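Long-range contact in DNA polymerase III, beta subunit (Eubacterium rectale, PDB 3T0P), which probably forms a ring-shaped head-to-tail homodimer around DNA that tethers DNA polymerases and other proteins and makes them processive: residues M317-F325 against L360-T368. Residues are numbered along the deposited sequence; the frame is centred on the assembly and turned at random.
Sequences MIGFNPKFF and LILPVNFNT
The carbonyl oxygen Gly319 O accepts the backbone N-H of Val364 at 2.8 Å; the bond is nearly straight at nitrogen (167°), although the donor stands above the carbonyl plane. One water on each side of this direct bond extends the pairing, the first accepting from Gly319 N and donating to Val364 O, the second accepting from Asn321 N and donating to Leu362 O. Gly319 CA meets the edge of the Phe366 ring, 3.7 Å from CE2, while Val364 CG1 lies over one face of that ring.

Away from the backbone bonds, the contact is apolar. Phe320 CG lies anti to its carbonyl carbon (chi1 -64°), which brings CD1 within 3.8 Å of Ile361 CG2 and CE1 equally near Pro363 CB. Replacing Phe320 by alanine would probably open a gap beside Pro363 and Ile361 and take away the ring face over which Phe325 CE2 lies. Ile361 divides its branches: CG2 packs on Phe324 CB, and CD1 makes a CH-pi contact over the Phe325 face, 3.9 Å from the centroid and 11° off its normal.

Within the C-terminal clamp domain, the tail following strand 357-361 thus runs beside strand 316-320, whose backbone also pairs with strand 283-288, while Phe325 packs on Ile268 of helix 261-272 and Ile350 of strand 348-351.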
# COMPACT_ATOMS: atom_id res chain seq x y z
N MSE B 317 32.38 -2.01 23.80
CA MSE B 317 31.30 -2.91 23.47
C MSE B 317 30.03 -2.30 24.01
O MSE B 317 29.96 -1.98 25.19
CB MSE B 317 31.53 -4.31 24.00
CG MSE B 317 30.45 -5.26 23.44
SE MSE B 317 30.62 -7.09 24.02
CE MSE B 317 30.84 -6.85 25.98
N ILE B 318 29.05 -2.05 23.16
CA ILE B 318 27.81 -1.37 23.58
C ILE B 318 26.61 -1.98 22.83
O ILE B 318 26.72 -2.34 21.66
CB ILE B 318 27.97 0.18 23.35
CG1 ILE B 318 26.80 0.99 23.92
CG2 ILE B 318 28.30 0.57 21.88
CD1 ILE B 318 27.12 2.56 24.07
N GLY B 319 25.47 -2.07 23.51
CA GLY B 319 24.25 -2.62 22.91
C GLY B 319 23.15 -1.59 22.74
O GLY B 319 23.06 -0.63 23.51
N PHE B 320 22.30 -1.79 21.73
CA PHE B 320 21.19 -0.88 21.43
C PHE B 320 19.99 -1.56 20.86
O PHE B 320 20.11 -2.60 20.19
CB PHE B 320 21.62 0.15 20.35
CG PHE B 320 22.72 1.10 20.71
CD1 PHE B 320 22.45 2.28 21.41
CD2 PHE B 320 24.04 0.85 20.33
CE1 PHE B 320 23.48 3.17 21.76
CE2 PHE B 320 25.06 1.75 20.65
CZ PHE B 320 24.77 2.90 21.36
N ASN B 321 18.84 -0.89 20.99
CA ASN B 321 17.62 -1.29 20.29
C ASN B 321 17.84 -0.87 18.83
O ASN B 321 18.05 0.33 18.58
CB ASN B 321 16.40 -0.61 20.91
CG ASN B 321 15.08 -1.00 20.31
OD1 ASN B 321 14.96 -1.49 19.18
ND2 ASN B 321 14.03 -0.78 21.08
N PRO B 322 17.88 -1.84 17.88
CA PRO B 322 18.18 -1.49 16.48
C PRO B 322 17.24 -0.42 15.89
O PRO B 322 17.71 0.44 15.12
CB PRO B 322 18.04 -2.82 15.71
CG PRO B 322 17.52 -3.81 16.68
CD PRO B 322 17.69 -3.30 18.06
N LYS B 323 15.96 -0.43 16.30
CA LYS B 323 14.92 0.50 15.83
C LYS B 323 15.33 1.99 15.97
O LYS B 323 15.15 2.77 15.03
CB LYS B 323 13.61 0.25 16.59
CG LYS B 323 12.44 1.15 16.18
CD LYS B 323 11.32 1.14 17.23
CE LYS B 323 10.09 1.84 16.73
NZ LYS B 323 10.30 3.29 16.48
N PHE B 324 15.92 2.35 17.12
CA PHE B 324 16.35 3.71 17.44
C PHE B 324 17.44 4.22 16.47
O PHE B 324 17.42 5.38 16.06
CB PHE B 324 16.83 3.78 18.89
CG PHE B 324 15.79 3.41 19.94
CD1 PHE B 324 14.43 3.42 19.64
CD2 PHE B 324 16.18 3.05 21.23
CE1 PHE B 324 13.47 3.08 20.61
CE2 PHE B 324 15.22 2.71 22.20
CZ PHE B 324 13.88 2.75 21.88
N PHE B 325 18.35 3.35 16.07
CA PHE B 325 19.40 3.71 15.13
C PHE B 325 18.84 3.83 13.72
O PHE B 325 19.19 4.77 13.01
CB PHE B 325 20.53 2.68 15.19
CG PHE B 325 21.71 3.18 15.97
CD1 PHE B 325 22.69 3.96 15.36
CD2 PHE B 325 21.81 2.94 17.34
CE1 PHE B 325 23.76 4.47 16.10
CE2 PHE B 325 22.88 3.47 18.08
CZ PHE B 325 23.85 4.20 17.45
N LEU B 360 20.45 11.57 20.21
CA LEU B 360 20.91 10.92 21.45
C LEU B 360 20.15 9.62 21.58
O LEU B 360 18.94 9.64 21.47
CB LEU B 360 20.66 11.84 22.67
CG LEU B 360 21.11 11.37 24.06
CD1 LEU B 360 21.16 12.54 25.01
CD2 LEU B 360 20.13 10.34 24.68
N ILE B 361 20.83 8.51 21.74
CA ILE B 361 20.18 7.20 21.89
C ILE B 361 20.73 6.57 23.16
O ILE B 361 21.93 6.52 23.33
CB ILE B 361 20.40 6.30 20.62
CG1 ILE B 361 19.82 6.96 19.34
CG2 ILE B 361 19.81 4.90 20.82
CD1 ILE B 361 20.52 6.56 18.05
N LEU B 362 19.86 6.10 24.05
CA LEU B 362 20.31 5.42 25.25
C LEU B 362 20.62 3.97 24.90
O LEU B 362 19.84 3.34 24.20
CB LEU B 362 19.30 5.47 26.42
CG LEU B 362 18.99 6.81 27.07
CD1 LEU B 362 17.94 6.64 28.18
CD2 LEU B 362 20.23 7.47 27.64
N PRO B 363 21.75 3.43 25.37
CA PRO B 363 22.06 2.04 25.08
C PRO B 363 21.29 1.10 26.02
O PRO B 363 20.73 1.54 27.03
CB PRO B 363 23.57 1.97 25.36
CG PRO B 363 23.79 2.93 26.42
CD PRO B 363 22.79 4.05 26.22
N VAL B 364 21.39 -0.19 25.74
CA VAL B 364 20.81 -1.24 26.55
C VAL B 364 21.61 -1.37 27.84
O VAL B 364 22.84 -1.30 27.84
CB VAL B 364 20.80 -2.55 25.74
CG1 VAL B 364 20.71 -3.77 26.63
CG2 VAL B 364 19.67 -2.52 24.72
N ASN B 365 20.90 -1.49 28.94
CA ASN B 365 21.57 -1.68 30.21
C ASN B 365 21.66 -3.20 30.43
O ASN B 365 20.64 -3.87 30.62
CB ASN B 365 20.85 -0.94 31.35
CG ASN B 365 21.39 -1.27 32.72
OD1 ASN B 365 22.58 -1.14 33.00
ND2 ASN B 365 20.52 -1.78 33.57
N PHE B 366 22.88 -3.74 30.32
CA PHE B 366 23.11 -5.16 30.52
C PHE B 366 23.32 -5.49 32.02
O PHE B 366 23.35 -6.67 32.37
CB PHE B 366 24.32 -5.61 29.69
CG PHE B 366 24.07 -5.61 28.20
CD1 PHE B 366 23.31 -6.62 27.61
CD2 PHE B 366 24.59 -4.61 27.39
CE1 PHE B 366 23.07 -6.62 26.24
CE2 PHE B 366 24.36 -4.63 26.01
CZ PHE B 366 23.59 -5.63 25.45
N ASN B 367 23.42 -4.44 32.90
CA ASN B 367 23.64 -4.48 34.37
C ASN B 367 25.01 -5.14 34.74
O ASN B 367 25.13 -5.77 35.81
CB ASN B 367 22.48 -5.18 35.11
CG ASN B 367 21.30 -4.28 35.43
OD1 ASN B 367 20.22 -4.39 34.82
ND2 ASN B 367 21.49 -3.38 36.40
N THR B 368 26.04 -4.92 33.87
CA THR B 368 27.42 -5.44 33.94
C THR B 368 27.40 -6.98 33.85
O THR B 368 26.87 -7.53 32.88
CB THR B 368 28.17 -4.94 35.20
OG1 THR B 368 27.90 -3.55 35.41
CG2 THR B 368 29.68 -5.16 35.12
O HOH W 1 25.11 -1.40 26.34
O HOH W 2 18.93 1.22 23.00